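Long-range contact in ATP phosphoribosyltransferase regulatory subunit (Lactococcus lactis, PDB 1Z7M), which is required for the first step of histidine biosynthesis and may allow feedback regulation of ATP phosphoribosyltransferase activity by histidine: residues 159-173 with 323-337. Sequence-based numbering, arbitrary orientation.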
loop_
_atom_site.group_PDB
_atom_site.type_symbol
_atom_site.label_atom_id
_atom_site.label_comp_id
_atom_site.label_asym_id
_atom_site.label_seq_id
_atom_site.Cartn_x
_atom_site.Cartn_y
_atom_site.Cartn_z
ATOM N N ILE B 159 36.889 6.607 17.224
ATOM C CA ILE B 159 35.551 7.171 17.104
ATOM C C ILE B 159 35.354 8.392 18.014
ATOM O O ILE B 159 34.899 9.432 17.551
ATOM C CB ILE B 159 34.483 6.082 17.386
ATOM C CG1 ILE B 159 34.570 4.974 16.324
ATOM C CG2 ILE B 159 33.087 6.671 17.362
ATOM C CD1 ILE B 159 34.087 5.384 14.944
ATOM N N LEU B 160 35.712 8.281 19.290
ATOM C CA LEU B 160 35.578 9.401 20.236
ATOM C C LEU B 160 36.343 10.629 19.782
ATOM O O LEU B 160 35.894 11.762 19.923
ATOM C CB LEU B 160 36.107 8.999 21.608
ATOM C CG LEU B 160 35.116 8.358 22.565
ATOM C CD1 LEU B 160 35.857 7.763 23.735
ATOM C CD2 LEU B 160 34.133 9.403 23.031
ATOM N N SER B 161 37.530 10.378 19.257
ATOM C CA SER B 161 38.389 11.435 18.769
ATOM C C SER B 161 37.716 12.147 17.590
ATOM O O SER B 161 37.527 13.371 17.607
ATOM C CB SER B 161 39.712 10.823 18.339
ATOM O OG SER B 161 40.776 11.686 18.676
ATOM N N LEU B 162 37.355 11.362 16.575
ATOM C CA LEU B 162 36.692 11.851 15.366
ATOM C C LEU B 162 35.472 12.669 15.719
ATOM O O LEU B 162 35.301 13.774 15.230
ATOM C CB LEU B 162 36.252 10.678 14.501
ATOM C CG LEU B 162 36.744 10.670 13.060
ATOM C CD1 LEU B 162 36.203 9.425 12.355
ATOM C CD2 LEU B 162 36.302 11.934 12.359
ATOM N N ALA B 163 34.614 12.104 16.562
ATOM C CA ALA B 163 33.405 12.779 17.004
ATOM C C ALA B 163 33.727 14.184 17.516
ATOM O O ALA B 163 33.038 15.154 17.192
ATOM C CB ALA B 163 32.725 11.965 18.097
ATOM N N LEU B 164 34.775 14.289 18.320
ATOM C CA LEU B 164 35.176 15.579 18.851
ATOM C C LEU B 164 35.586 16.529 17.724
ATOM O O LEU B 164 35.290 17.739 17.763
ATOM C CB LEU B 164 36.329 15.402 19.831
ATOM C CG LEU B 164 35.949 14.792 21.175
ATOM C CD1 LEU B 164 37.168 14.781 22.067
ATOM C CD2 LEU B 164 34.853 15.604 21.821
ATOM N N GLN B 165 36.267 15.984 16.720
ATOM C CA GLN B 165 36.700 16.793 15.592
ATOM C C GLN B 165 35.469 17.269 14.852
ATOM O O GLN B 165 35.361 18.435 14.518
ATOM C CB GLN B 165 37.606 15.977 14.670
ATOM C CG GLN B 165 38.838 15.428 15.371
ATOM C CD GLN B 165 39.764 14.691 14.427
ATOM O OE1 GLN B 165 40.269 15.269 13.467
ATOM N NE2 GLN B 165 39.985 13.407 14.686
ATOM N N VAL B 166 34.528 16.362 14.628
ATOM C CA VAL B 166 33.294 16.696 13.926
ATOM C C VAL B 166 32.558 17.839 14.604
ATOM O O VAL B 166 31.968 18.693 13.941
ATOM C CB VAL B 166 32.341 15.487 13.836
ATOM C CG1 VAL B 166 31.044 15.895 13.205
ATOM C CG2 VAL B 166 32.970 14.398 13.004
ATOM N N ILE B 167 32.577 17.861 15.928
ATOM C CA ILE B 167 31.899 18.925 16.633
ATOM C C ILE B 167 32.629 20.227 16.407
ATOM O O ILE B 167 32.034 21.307 16.472
ATOM C CB ILE B 167 31.842 18.621 18.099
ATOM C CG1 ILE B 167 31.055 17.334 18.271
ATOM C CG2 ILE B 167 31.208 19.762 18.851
ATOM C CD1 ILE B 167 31.075 16.775 19.654
ATOM N N GLU B 168 33.923 20.131 16.120
ATOM C CA GLU B 168 34.712 21.331 15.894
ATOM C C GLU B 168 34.474 21.948 14.531
ATOM O O GLU B 168 34.905 23.061 14.293
ATOM C CB GLU B 168 36.207 21.051 16.107
ATOM C CG GLU B 168 36.851 22.001 17.133
ATOM C CD GLU B 168 35.945 22.296 18.357
ATOM O OE1 GLU B 168 35.652 21.357 19.124
ATOM O OE2 GLU B 168 35.519 23.462 18.554
ATOM N N GLN B 169 33.777 21.238 13.646
ATOM C CA GLN B 169 33.475 21.747 12.308
ATOM C C GLN B 169 32.095 22.388 12.247
ATOM O O GLN B 169 31.804 23.174 11.354
ATOM C CB GLN B 169 33.550 20.625 11.278
ATOM C CG GLN B 169 34.931 20.039 11.105
ATOM C CD GLN B 169 35.960 21.087 10.730
ATOM O OE1 GLN B 169 35.791 21.842 9.765
ATOM N NE2 GLN B 169 37.041 21.130 11.488
ATOM N N LEU B 170 31.236 22.017 13.185
ATOM C CA LEU B 170 29.899 22.584 13.263
ATOM C C LEU B 170 30.150 23.933 13.922
ATOM O O LEU B 170 30.791 23.998 14.956
ATOM C CB LEU B 170 29.025 21.719 14.169
ATOM C CG LEU B 170 29.227 20.201 14.080
ATOM C CD1 LEU B 170 28.361 19.531 15.115
ATOM C CD2 LEU B 170 28.901 19.694 12.680
ATOM N N GLY B 171 29.662 25.015 13.349
ATOM C CA GLY B 171 29.936 26.301 13.961
ATOM C C GLY B 171 29.194 26.593 15.248
ATOM O O GLY B 171 28.714 27.710 15.441
ATOM N N LEU B 172 29.106 25.612 16.140
ATOM C CA LEU B 172 28.395 25.794 17.402
ATOM C C LEU B 172 29.313 26.275 18.521
ATOM O O LEU B 172 30.314 25.630 18.813
ATOM C CB LEU B 172 27.741 24.479 17.796
ATOM C CG LEU B 172 26.727 23.944 16.794
ATOM C CD1 LEU B 172 26.340 22.544 17.191
ATOM C CD2 LEU B 172 25.512 24.838 16.772
ATOM N N ASN B 173 28.953 27.391 19.158
ATOM C CA ASN B 173 29.762 27.979 20.233
ATOM C C ASN B 173 29.796 27.215 21.552
ATOM O O ASN B 173 30.865 26.815 21.998
ATOM C CB ASN B 173 29.316 29.411 20.527
ATOM C CG ASN B 173 29.128 30.233 19.275
ATOM O OD1 ASN B 173 29.907 30.127 18.317
ATOM N ND2 ASN B 173 28.096 31.081 19.278
ATOM N N PHE B 323 28.816 6.760 15.297
ATOM C CA PHE B 323 28.016 7.844 15.833
ATOM C C PHE B 323 27.228 8.487 14.703
ATOM O O PHE B 323 27.463 8.197 13.524
ATOM C CB PHE B 323 28.886 8.867 16.597
ATOM C CG PHE B 323 29.843 9.645 15.742
ATOM C CD1 PHE B 323 29.395 10.674 14.929
ATOM C CD2 PHE B 323 31.203 9.373 15.790
ATOM C CE1 PHE B 323 30.294 11.427 14.177
ATOM C CE2 PHE B 323 32.113 10.118 15.045
ATOM C CZ PHE B 323 31.658 11.147 14.236
ATOM N N CYS B 324 26.292 9.353 15.069
ATOM C CA CYS B 324 25.434 9.990 14.095
ATOM C C CYS B 324 25.164 11.443 14.414
ATOM O O CYS B 324 24.956 11.798 15.573
ATOM C CB CYS B 324 24.125 9.222 14.024
ATOM S SG CYS B 324 22.778 10.143 13.334
ATOM N N CYS B 325 25.165 12.276 13.374
ATOM C CA CYS B 325 24.937 13.716 13.518
ATOM C C CYS B 325 23.523 14.099 13.134
ATOM O O CYS B 325 23.051 13.778 12.048
ATOM C CB CYS B 325 25.929 14.518 12.660
ATOM S SG CYS B 325 27.646 14.240 13.098
ATOM N N HIS B 326 22.862 14.807 14.038
ATOM C CA HIS B 326 21.508 15.242 13.822
ATOM C C HIS B 326 21.523 16.651 13.273
ATOM O O HIS B 326 21.327 17.619 13.999
ATOM C CB HIS B 326 20.755 15.137 15.138
ATOM C CG HIS B 326 20.827 13.770 15.746
ATOM N ND1 HIS B 326 21.268 13.552 17.033
ATOM C CD2 HIS B 326 20.593 12.547 15.216
ATOM C CE1 HIS B 326 21.312 12.252 17.266
ATOM N NE2 HIS B 326 20.909 11.620 16.179
ATOM N N MET B 327 21.749 16.739 11.963
ATOM C CA MET B 327 21.848 17.996 11.223
ATOM C C MET B 327 20.662 18.937 11.370
ATOM O O MET B 327 20.817 20.144 11.288
ATOM C CB MET B 327 22.075 17.687 9.745
ATOM C CG MET B 327 23.187 16.692 9.462
ATOM S SD MET B 327 24.849 17.158 10.064
ATOM C CE MET B 327 24.943 18.928 9.656
ATOM N N ASP B 328 19.469 18.396 11.560
ATOM C CA ASP B 328 18.312 19.262 11.710
ATOM C C ASP B 328 18.468 20.022 13.003
ATOM O O ASP B 328 18.227 21.228 13.070
ATOM C CB ASP B 328 17.021 18.445 11.731
ATOM C CG ASP B 328 16.784 17.698 10.425
ATOM O OD1 ASP B 328 16.543 18.353 9.370
ATOM O OD2 ASP B 328 16.851 16.444 10.459
ATOM N N THR B 329 18.877 19.300 14.037
ATOM C CA THR B 329 19.083 19.907 15.334
ATOM C C THR B 329 20.263 20.875 15.267
ATOM O O THR B 329 20.227 21.945 15.869
ATOM C CB THR B 329 19.327 18.830 16.400
ATOM O OG1 THR B 329 18.201 17.936 16.432
ATOM C CG2 THR B 329 19.495 19.471 17.782
ATOM N N ILE B 330 21.292 20.514 14.510
ATOM C CA ILE B 330 22.453 21.381 14.374
ATOM C C ILE B 330 22.110 22.689 13.632
ATOM O O ILE B 330 22.467 23.776 14.075
ATOM C CB ILE B 330 23.614 20.621 13.664
ATOM C CG1 ILE B 330 24.000 19.390 14.497
ATOM C CG2 ILE B 330 24.830 21.539 13.486
ATOM C CD1 ILE B 330 25.024 18.478 13.868
ATOM N N LEU B 331 21.394 22.597 12.522
ATOM C CA LEU B 331 21.043 23.801 11.779
ATOM C C LEU B 331 20.079 24.664 12.583
ATOM O O LEU B 331 20.146 25.889 12.562
ATOM C CB LEU B 331 20.414 23.427 10.436
ATOM C CG LEU B 331 21.246 22.579 9.468
ATOM C CD1 LEU B 331 20.410 22.269 8.251
ATOM C CD2 LEU B 331 22.516 23.306 9.070
ATOM N N LYS B 332 19.171 24.016 13.291
ATOM C CA LYS B 332 18.211 24.736 14.105
ATOM C C LYS B 332 18.952 25.476 15.213
ATOM O O LYS B 332 18.535 26.554 15.629
ATOM C CB LYS B 332 17.221 23.753 14.711
ATOM C CG LYS B 332 16.112 24.382 15.540
ATOM C CD LYS B 332 15.132 23.302 16.003
ATOM C CE LYS B 332 14.535 22.566 14.789
ATOM N NZ LYS B 332 14.319 21.107 15.037
ATOM N N ALA B 333 20.053 24.887 15.683
ATOM C CA ALA B 333 20.865 25.480 16.745
ATOM C C ALA B 333 21.750 26.590 16.204
ATOM O O ALA B 333 21.993 27.580 16.887
ATOM C CB ALA B 333 21.722 24.418 17.416
ATOM N N LEU B 334 22.231 26.425 14.976
ATOM C CA LEU B 334 23.072 27.441 14.367
ATOM C C LEU B 334 22.259 28.698 14.143
ATOM O O LEU B 334 22.797 29.796 14.131
ATOM C CB LEU B 334 23.628 26.960 13.034
ATOM C CG LEU B 334 24.715 25.896 13.100
ATOM C CD1 LEU B 334 24.848 25.256 11.750
ATOM C CD2 LEU B 334 26.029 26.499 13.539
ATOM N N GLU B 335 20.958 28.544 13.951
ATOM C CA GLU B 335 20.124 29.708 13.743
ATOM C C GLU B 335 19.838 30.430 15.043
ATOM O O GLU B 335 20.054 31.637 15.142
ATOM C CB GLU B 335 18.826 29.312 13.069
ATOM C CG GLU B 335 18.985 29.142 11.581
ATOM C CD GLU B 335 17.698 28.733 10.924
ATOM O OE1 GLU B 335 16.653 29.358 11.228
ATOM O OE2 GLU B 335 17.733 27.791 10.100
ATOM N N ARG B 336 19.350 29.702 16.043
ATOM C CA ARG B 336 19.065 30.317 17.332
ATOM C C ARG B 336 20.329 31.031 17.797
ATOM O O ARG B 336 20.287 32.195 18.210
ATOM C CB ARG B 336 18.660 29.260 18.363
ATOM C CG ARG B 336 17.304 28.617 18.097
ATOM C CD ARG B 336 16.872 27.758 19.279
ATOM N NE ARG B 336 16.719 28.553 20.501
ATOM C CZ ARG B 336 16.524 28.046 21.721
ATOM N NH1 ARG B 336 16.457 26.731 21.905
ATOM N NH2 ARG B 336 16.393 28.861 22.761
ATOM N N GLN B 337 21.453 30.327 17.697
ATOM C CA GLN B 337 22.751 30.853 18.106
ATOM C C GLN B 337 23.059 32.216 17.481
ATOM O O GLN B 337 23.573 33.122 18.147
ATOM C CB GLN B 337 23.840 29.852 17.716
ATOM C CG GLN B 337 25.196 30.091 18.349
ATOM C CD GLN B 337 26.239 29.084 17.882
ATOM O OE1 GLN B 337 26.666 29.104 16.732
ATOM N NE2 GLN B 337 26.641 28.189 18.775
#
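Phe323, on a central strand of the class II aminoacyl-tRNA synthetase-like sheet, packs its ring against helix 159-169, which runs over the sheet nearly parallel to strand 323-326 (axes 14° apart). Ala163 CB sits over one face, 4.0 Å from the ring centroid, a CH-pi contact. The rim meets Ile159 CG2, in the ring plane and 3.6 Å from Phe323 CD2, and Val166 CG2, 3.7 Å from Phe323 CZ. Phe323 CB already points toward the helix, and with CG between the backbone N and carbonyl carbon (chi1 67°) the ring is set against Ala163. Val166 spreads its other methyl, CG1, onto Cys325 SG. Beyond the helix the apolar seam passes to helix 327-337: Leu170 CD1 meets Ile330 CD1 at 3.7 Å, the side chains crossing near a right angle, and Leu172 CD2 touches Ala333 CB and Leu334 CD2. At the far end the amides of Asn173 and Gln337 stack, their planes 12° apart. Replacing Gln337 with an alanine would probably uncover the Asn173 amide and open a gap beside Leu172. Further out, backbone hydrogen bonds to Ile145 and Ser303 fix Phe323 and Cys324 in the sheet, while His326 ND1 is hydrogen-bonded to Pro300 O.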